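Local atomic coordinates of exopolygalacturonase (Yersinia enterocolitica, PDB entry 2UVF), a protein that hydrolyses the polygalacturonate backbone of pectin from its chain ends, as an exo-acting glycoside hydrolase of family 28. Residues A[230-233]-A[239-242]; A[245-250]-A[256-261]; A[361-366]-A[417-422]. All coordinates share one frame; numbering follows the deposited sequence. Where two conformers were deposited one is given.

The three contacts sit on the parallel beta-helix, and interaction 1 is the one that reaches the bound galacturonate: its Arg240 and Leu232 belong to the glycan pocket. Interaction 2 follows directly in the chain, with its centre about 14 Å away, and the two are in van der Waals contact where Tyr230 CD2 lies 3.9 Å from Ile248 CD1. Interaction 3, centred about 17 Å from interaction 1, touches it where Tyr233 CD1 packs 3.2 Å from Gln418 OE1. Interactions 2 and 3 come within about 5 Å at their nearest atoms without touching, yet Glu361 of interaction 3, in the modelled conformer, hydrogen-bonds Ser253, in the loop joining the segments of interaction 2.

Interaction 1: A[230-233]-A[239-242]; sequences YRLY and ERPA. With ADA (alpha-D-galactopyranuronic acid), chain C; SO4 (sulfate ion), chain D.
Tyr230 CG sits between the backbone N and the carbonyl carbon (chi1 71°), which swings the ring alongside Arg240, whose CG stands anti to its carbonyl carbon (chi1 -70°) and starts an extended chain running past the ring. Arg240 CB lies over one face of the phenol, 4.3 Å from the centroid of the Tyr230 ring and offset toward the rim, a CH-pi contact. Farther out, Arg240 CD passes beside CZ and OH, and the guanidinium ends up nearly perpendicular to the ring (86°). Its edge meets the hydroxyl: Arg240 NH1 gives a weak, 3.3 Å hydrogen bond to Tyr230 OH.

The backbones form a short antiparallel hairpin, strands 228-230 and 240-241, beside the glycan pocket of the beta-helix. Tyr230 and Arg240 are a hydrogen-bonded pair, with Tyr230 N to Arg240 O at 3.2 Å and Arg240 N to Tyr230 O at 2.9 Å, so both side chains project from one face of the ribbon. From here Arg240 reaches the bound galacturonate edge-on. NH1 donates to O6A of the sugar (2.7 Å from Arg240 NH1), while NH2 of Arg240 is shared between O6A at 2.9 Å and O6B at 3.0 Å. Three bonds thus grip the uronate carboxylate, consistent with recognition of the free carboxylate of galacturonate. The methyl Leu232 CD2 comes close to O4 of the same sugar, and Asn406 and His355 also bind it.

On the outer side, Arg231 NH1 makes a salt bridge to Glu239 OE1 at 2.9 Å. The two side chains cross at about a right angle, with Glu239 CB over a face of the guanidinium. Arg231 N donates to a sulfate, probably from the crystallisation liquor, that Arg337 NH1 also holds.

Interaction 2: A[245-250]-A[256-261]; sequences INAIDP and GTFRNI
Ala247 and Phe258 face each other with their CA atoms 7.5 Å apart and no hydrogen bond joining the two backbones, because strand 245-247 and strand 258-264 are successive walls of the beta-helix, each paired with other strands instead. The Phe258 ring reaches across between them, its CG standing anti to the carbonyl carbon (chi1 -55°) and thereby directed at the opposing chain. Ala247 CB approaches one face of the ring near its rim, 4.2 Å from Phe258 CD2. The opposite face is covered by Thr257 CG2, from the preceding residue. Ala247 O stands above the plane on the same side as Ala247 CB, 3.3 Å from Phe258 CE2, while Ile248 C and Asp249 N lie at the ring edge.

Two smaller contacts extend the patch. Deeper in, Ile261 CD1 packs 3.7 Å from Ala247 CB, while toward solvent the methyl Thr257 CG2 lies 3.3 Å from Asp249 CB, the two side chains crossing at about a right angle. Val339 of the next coil touches both Phe258 and Ile261.

The polar ends turn elsewhere: Thr257 OG1 bonds to Lys254 O, and Asp249 OD1 to Asn251 N. What crosses between the segments is therefore van der Waals packing of the ring and methyls on side chains and backbone, with no hydrogen bond, so it probably depends on shape fit and the hydrophobic effect.

Interaction 3: A[361-366]-A[417-422]; sequences ENHNVV and EQEPMK
His363 and Glu419 meet on the outside of the parallel beta-helix, bridging non-adjacent coils: strand 391-394 lies between strands 365-368 and 421-427, to which their segments lead. Segment 417-422 starts with Glu417, in a short 3-10 turn, with its side chain on Pro234. Gln418 comes next, its amide NE2 bonded to Ala415 O and more weakly to Tyr235 OH.

Glu419 makes the direct contact. Its backbone N also hydrogen-bonds a water, 3.2 Å from Glu419 N, which in turn donates to Glu361 OE1 at 2.8 Å; Glu361 was modelled in two conformers, so this bridge is tentative. The side chain runs out extended beyond CG and meets the edge of the imidazole, the carboxylate nearly coplanar with the His363 ring (17° between planes). His363 has CG anti to its carbonyl carbon (chi1 -71°), which turns the NE2 edge of the ring toward Glu419.

Beyond Glu419, Pro420 O accepts a bond from Gln389 NE2, Met421 packs inward on Phe385 and Ile448, and Lys422 touches Glu449 and Asp450.

The His-carboxylate hydrogen bond runs from His363 NE2 to Glu419 OE1; its modelled length of 2.3 Å is unusually short and therefore doubtful, while Glu419 OE2 remains 3.5 Å from His363 NE2 at an angle too poor for bonding.

Interaction 1: A[230-233]-A[239-242]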
# COMPACT_ATOMS: atom_id res chain seq x y z
N TYR A 230 15.99 -6.42 12.89
CA TYR A 230 16.61 -6.10 11.60
C TYR A 230 17.15 -4.67 11.59
O TYR A 230 16.75 -3.85 12.42
CB TYR A 230 15.59 -6.27 10.45
CG TYR A 230 14.51 -5.20 10.43
CD1 TYR A 230 14.58 -4.13 9.54
CD2 TYR A 230 13.43 -5.24 11.32
CE1 TYR A 230 13.60 -3.12 9.53
CE2 TYR A 230 12.46 -4.26 11.32
CZ TYR A 230 12.55 -3.20 10.42
OH TYR A 230 11.58 -2.21 10.42
N ARG A 231 18.02 -4.37 10.64
CA ARG A 231 18.35 -3.00 10.28
C ARG A 231 17.74 -2.73 8.90
O ARG A 231 17.88 -3.54 8.00
CB ARG A 231 19.87 -2.80 10.24
CG ARG A 231 20.54 -2.72 11.60
CD ARG A 231 22.04 -3.00 11.50
NE ARG A 231 22.78 -2.44 12.64
CZ ARG A 231 22.96 -3.06 13.81
NH1 ARG A 231 22.44 -4.26 14.03
NH2 ARG A 231 23.65 -2.46 14.77
N LEU A 232 17.06 -1.59 8.76
CA LEU A 232 16.34 -1.24 7.53
C LEU A 232 17.22 -1.32 6.29
O LEU A 232 16.88 -1.99 5.30
CB LEU A 232 15.69 0.14 7.65
CG LEU A 232 14.64 0.56 6.62
CD1 LEU A 232 13.40 -0.31 6.76
CD2 LEU A 232 14.30 2.02 6.83
N TYR A 233 18.36 -0.62 6.33
CA TYR A 233 19.31 -0.63 5.22
C TYR A 233 20.65 -1.20 5.69
O TYR A 233 20.88 -1.29 6.91
CB TYR A 233 19.44 0.77 4.60
CG TYR A 233 18.11 1.33 4.13
CD1 TYR A 233 17.29 0.61 3.26
CD2 TYR A 233 17.66 2.57 4.59
CE1 TYR A 233 16.08 1.12 2.84
CE2 TYR A 233 16.45 3.07 4.19
CZ TYR A 233 15.65 2.34 3.31
OH TYR A 233 14.43 2.86 2.92
N GLU A 239 19.56 -0.89 15.32
CA GLU A 239 18.81 -2.13 15.18
C GLU A 239 17.37 -1.95 15.68
O GLU A 239 17.14 -1.31 16.71
CB GLU A 239 19.52 -3.24 15.99
CG GLU A 239 18.81 -4.60 16.07
CD GLU A 239 19.11 -5.54 14.92
OE1 GLU A 239 19.72 -5.12 13.91
OE2 GLU A 239 18.72 -6.72 15.01
N ARG A 240 16.42 -2.52 14.93
CA ARG A 240 15.01 -2.39 15.26
C ARG A 240 14.48 -3.70 15.83
O ARG A 240 15.01 -4.77 15.50
CB ARG A 240 14.22 -1.97 14.02
CG ARG A 240 14.50 -0.56 13.59
CD ARG A 240 13.84 -0.25 12.27
NE ARG A 240 13.79 1.18 12.02
CZ ARG A 240 13.05 1.76 11.08
NH1 ARG A 240 12.28 1.04 10.27
NH2 ARG A 240 13.07 3.07 10.95
N PRO A 241 13.45 -3.65 16.68
CA PRO A 241 12.99 -4.93 17.16
C PRO A 241 12.23 -5.69 16.07
O PRO A 241 11.91 -5.12 15.01
CB PRO A 241 12.06 -4.56 18.31
CG PRO A 241 11.54 -3.22 17.97
CD PRO A 241 12.67 -2.53 17.24
N ALA A 242 11.95 -6.96 16.34
CA ALA A 242 11.08 -7.75 15.51
C ALA A 242 9.65 -7.17 15.52
O ALA A 242 9.19 -6.61 16.52
CB ALA A 242 11.05 -9.20 15.99
C1 ADA C . 10.24 6.59 5.68
C2 ADA C . 9.92 5.65 4.49
C3 ADA C . 9.16 4.43 5.04
C4 ADA C . 10.02 3.70 6.12
C5 ADA C . 10.39 4.68 7.25
C6 ADA C . 11.28 4.17 8.42
O2 ADA C . 9.18 6.34 3.47
O3 ADA C . 8.77 3.56 3.99
O4 ADA C . 11.21 3.14 5.54
O5 ADA C . 11.00 5.89 6.72
O6B ADA C . 12.25 4.89 8.73
O6A ADA C . 10.98 3.09 8.98
S SO4 D . 20.42 -7.50 9.99
O1 SO4 D . 19.61 -8.24 10.97
O2 SO4 D . 19.69 -6.36 9.42
O3 SO4 D . 21.63 -6.99 10.65
O4 SO4 D . 20.79 -8.46 8.94

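Interaction 2: A[245-250]-A[256-261]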
# COMPACT_ATOMS: atom_id res chain seq x y z
N ILE A 245 4.80 -10.16 13.17
CA ILE A 245 5.02 -11.24 12.22
C ILE A 245 6.22 -10.90 11.37
O ILE A 245 6.33 -9.79 10.85
CB ILE A 245 3.78 -11.53 11.33
CG1 ILE A 245 2.58 -11.95 12.18
CG2 ILE A 245 4.10 -12.60 10.26
CD1 ILE A 245 1.26 -11.53 11.63
N ASN A 246 7.12 -11.86 11.26
CA ASN A 246 8.38 -11.65 10.57
C ASN A 246 8.68 -12.72 9.54
O ASN A 246 8.32 -13.86 9.72
CB ASN A 246 9.54 -11.65 11.57
CG ASN A 246 9.36 -10.66 12.66
OD1 ASN A 246 9.72 -9.50 12.51
ND2 ASN A 246 8.83 -11.10 13.79
N ALA A 247 9.37 -12.33 8.48
CA ALA A 247 10.15 -13.26 7.68
C ALA A 247 11.52 -12.62 7.48
O ALA A 247 11.77 -11.97 6.47
CB ALA A 247 9.47 -13.57 6.35
N ILE A 248 12.39 -12.78 8.49
CA ILE A 248 13.69 -12.09 8.54
C ILE A 248 14.83 -13.08 8.80
O ILE A 248 14.85 -13.75 9.83
CB ILE A 248 13.74 -10.95 9.62
CG1 ILE A 248 12.57 -9.98 9.46
CG2 ILE A 248 15.10 -10.20 9.59
CD1 ILE A 248 12.41 -8.94 10.55
N ASP A 249 15.76 -13.18 7.86
CA ASP A 249 17.00 -13.94 8.07
C ASP A 249 18.00 -13.07 8.84
O ASP A 249 18.35 -11.98 8.37
CB ASP A 249 17.60 -14.38 6.72
CG ASP A 249 18.78 -15.34 6.88
OD1 ASP A 249 19.94 -14.85 6.98
OD2 ASP A 249 18.57 -16.58 6.85
N PRO A 250 18.48 -13.56 10.01
CA PRO A 250 19.32 -12.79 10.94
C PRO A 250 20.50 -12.13 10.26
O PRO A 250 21.02 -11.14 10.78
CB PRO A 250 19.83 -13.85 11.92
CG PRO A 250 19.53 -15.18 11.27
CD PRO A 250 18.27 -14.94 10.50
N GLY A 256 14.91 -14.17 -2.22
CA GLY A 256 15.11 -15.61 -2.38
C GLY A 256 15.54 -16.28 -1.08
O GLY A 256 15.55 -17.51 -1.00
N THR A 257 15.89 -15.48 -0.07
CA THR A 257 16.27 -15.99 1.25
C THR A 257 15.13 -16.83 1.82
O THR A 257 15.35 -17.90 2.41
CB THR A 257 16.63 -14.83 2.21
OG1 THR A 257 17.83 -14.20 1.74
CG2 THR A 257 16.86 -15.33 3.61
N PHE A 258 13.92 -16.33 1.62
CA PHE A 258 12.70 -17.10 1.81
C PHE A 258 12.01 -17.23 0.46
O PHE A 258 12.39 -16.56 -0.50
CB PHE A 258 11.79 -16.43 2.82
CG PHE A 258 12.44 -16.16 4.13
CD1 PHE A 258 12.51 -17.16 5.10
CD2 PHE A 258 12.97 -14.91 4.41
CE1 PHE A 258 13.11 -16.92 6.32
CE2 PHE A 258 13.57 -14.65 5.62
CZ PHE A 258 13.63 -15.66 6.59
N ARG A 259 11.02 -18.10 0.38
CA ARG A 259 10.24 -18.18 -0.84
C ARG A 259 8.84 -18.66 -0.53
O ARG A 259 8.63 -19.38 0.45
CB ARG A 259 10.93 -19.03 -1.94
CG ARG A 259 10.98 -20.53 -1.71
CD ARG A 259 11.65 -21.26 -2.88
NE ARG A 259 11.38 -22.71 -2.81
CZ ARG A 259 11.76 -23.62 -3.72
NH1 ARG A 259 12.44 -23.27 -4.80
NH2 ARG A 259 11.45 -24.90 -3.53
N ASN A 260 7.89 -18.24 -1.36
CA ASN A 260 6.50 -18.71 -1.30
C ASN A 260 5.89 -18.58 0.10
O ASN A 260 5.55 -19.58 0.72
CB ASN A 260 6.37 -20.16 -1.85
CG ASN A 260 7.15 -20.40 -3.13
OD1 ASN A 260 7.35 -19.49 -3.96
ND2 ASN A 260 7.60 -21.64 -3.33
N ILE A 261 5.75 -17.35 0.59
CA ILE A 261 5.07 -17.11 1.88
C ILE A 261 3.68 -16.48 1.70
O ILE A 261 3.51 -15.53 0.94
CB ILE A 261 5.94 -16.26 2.88
CG1 ILE A 261 7.34 -16.89 3.06
CG2 ILE A 261 5.23 -16.11 4.19
CD1 ILE A 261 8.33 -16.07 3.87

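Interaction 3: A[361-366]-A[417-422]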
# COMPACT_ATOMS: atom_id res chain seq x y z
N GLU A 361 13.04 -5.82 0.23
CA GLU A 361 13.78 -6.65 -0.69
C GLU A 361 13.02 -7.92 -1.13
O GLU A 361 13.62 -8.95 -1.31
CB GLU A 361 15.20 -6.96 -0.14
CG GLU A 361 16.23 -5.88 -0.40
CD GLU A 361 17.61 -6.14 0.18
OE1 GLU A 361 18.52 -6.65 -0.50
OE2 GLU A 361 17.83 -5.83 1.35
N ASN A 362 11.72 -7.77 -1.38
CA ASN A 362 10.90 -8.87 -1.88
C ASN A 362 10.72 -8.81 -3.39
O ASN A 362 10.86 -7.75 -4.02
CB ASN A 362 9.53 -8.86 -1.21
CG ASN A 362 9.61 -9.10 0.26
OD1 ASN A 362 10.67 -9.46 0.78
ND2 ASN A 362 8.50 -8.92 0.95
N HIS A 363 10.44 -9.98 -3.97
CA HIS A 363 9.97 -10.07 -5.33
C HIS A 363 8.62 -10.73 -5.30
O HIS A 363 8.37 -11.58 -4.44
CB HIS A 363 10.90 -10.91 -6.21
CG HIS A 363 12.22 -10.27 -6.51
ND1 HIS A 363 13.24 -10.95 -7.14
CD2 HIS A 363 12.69 -9.03 -6.24
CE1 HIS A 363 14.28 -10.14 -7.27
NE2 HIS A 363 13.97 -8.97 -6.72
N ASN A 364 7.77 -10.35 -6.25
CA ASN A 364 6.47 -11.00 -6.50
C ASN A 364 5.56 -11.01 -5.28
O ASN A 364 5.23 -12.06 -4.75
CB ASN A 364 6.68 -12.42 -7.04
CG ASN A 364 7.73 -12.48 -8.12
OD1 ASN A 364 7.90 -11.52 -8.89
ND2 ASN A 364 8.48 -13.59 -8.17
N VAL A 365 5.21 -9.82 -4.80
CA VAL A 365 4.33 -9.63 -3.64
C VAL A 365 2.94 -9.30 -4.14
O VAL A 365 2.80 -8.52 -5.07
CB VAL A 365 4.79 -8.48 -2.72
CG1 VAL A 365 3.80 -8.28 -1.57
CG2 VAL A 365 6.25 -8.71 -2.20
N VAL A 366 1.93 -9.89 -3.52
CA VAL A 366 0.53 -9.56 -3.82
C VAL A 366 -0.22 -9.27 -2.52
O VAL A 366 -0.17 -10.06 -1.57
CB VAL A 366 -0.18 -10.70 -4.65
CG1 VAL A 366 -1.72 -10.44 -4.79
CG2 VAL A 366 0.45 -10.81 -6.01
N GLU A 417 23.66 -0.19 -3.20
CA GLU A 417 23.97 -1.52 -2.63
C GLU A 417 22.74 -2.46 -2.70
O GLU A 417 22.82 -3.66 -2.38
CB GLU A 417 24.43 -1.39 -1.16
CG GLU A 417 25.84 -0.81 -0.97
CD GLU A 417 26.20 -0.50 0.50
OE1 GLU A 417 27.10 0.35 0.72
OE2 GLU A 417 25.60 -1.11 1.42
N GLN A 418 21.62 -1.89 -3.14
CA GLN A 418 20.30 -2.54 -3.14
C GLN A 418 19.57 -2.25 -4.46
O GLN A 418 19.82 -1.24 -5.13
CB GLN A 418 19.46 -2.04 -1.94
CG GLN A 418 20.24 -1.26 -0.86
CD GLN A 418 19.35 -0.42 0.05
OE1 GLN A 418 18.52 -0.96 0.79
NE2 GLN A 418 19.53 0.91 0.00
N GLU A 419 18.67 -3.16 -4.82
CA GLU A 419 17.77 -3.05 -5.97
C GLU A 419 16.98 -1.75 -6.01
O GLU A 419 16.62 -1.21 -4.97
CB GLU A 419 16.71 -4.11 -5.83
CG GLU A 419 16.91 -5.41 -6.53
CD GLU A 419 15.81 -6.36 -6.13
OE1 GLU A 419 15.76 -7.48 -6.66
OE2 GLU A 419 14.99 -5.97 -5.25
N PRO A 420 16.65 -1.26 -7.22
CA PRO A 420 15.65 -0.20 -7.20
C PRO A 420 14.27 -0.78 -6.80
O PRO A 420 14.03 -1.99 -6.97
CB PRO A 420 15.67 0.31 -8.64
CG PRO A 420 16.12 -0.83 -9.45
CD PRO A 420 17.09 -1.59 -8.59
N MET A 421 13.42 0.08 -6.21
CA MET A 421 12.00 -0.24 -6.01
C MET A 421 11.34 -0.18 -7.40
O MET A 421 11.03 0.91 -7.90
CB MET A 421 11.40 0.76 -5.00
CG MET A 421 9.91 0.61 -4.65
SD MET A 421 9.39 -0.98 -4.00
CE MET A 421 8.50 -1.65 -5.42
N LYS A 422 11.14 -1.34 -8.04
CA LYS A 422 10.76 -1.40 -9.46
C LYS A 422 9.55 -2.31 -9.74
O LYS A 422 9.60 -3.50 -9.49
CB LYS A 422 11.98 -1.84 -10.32
CG LYS A 422 11.69 -2.08 -11.80
CD LYS A 422 12.94 -2.47 -12.63
CE LYS A 422 12.47 -2.91 -14.04
NZ LYS A 422 13.50 -3.60 -14.92
O HOH W 1 18.07 -5.78 -3.16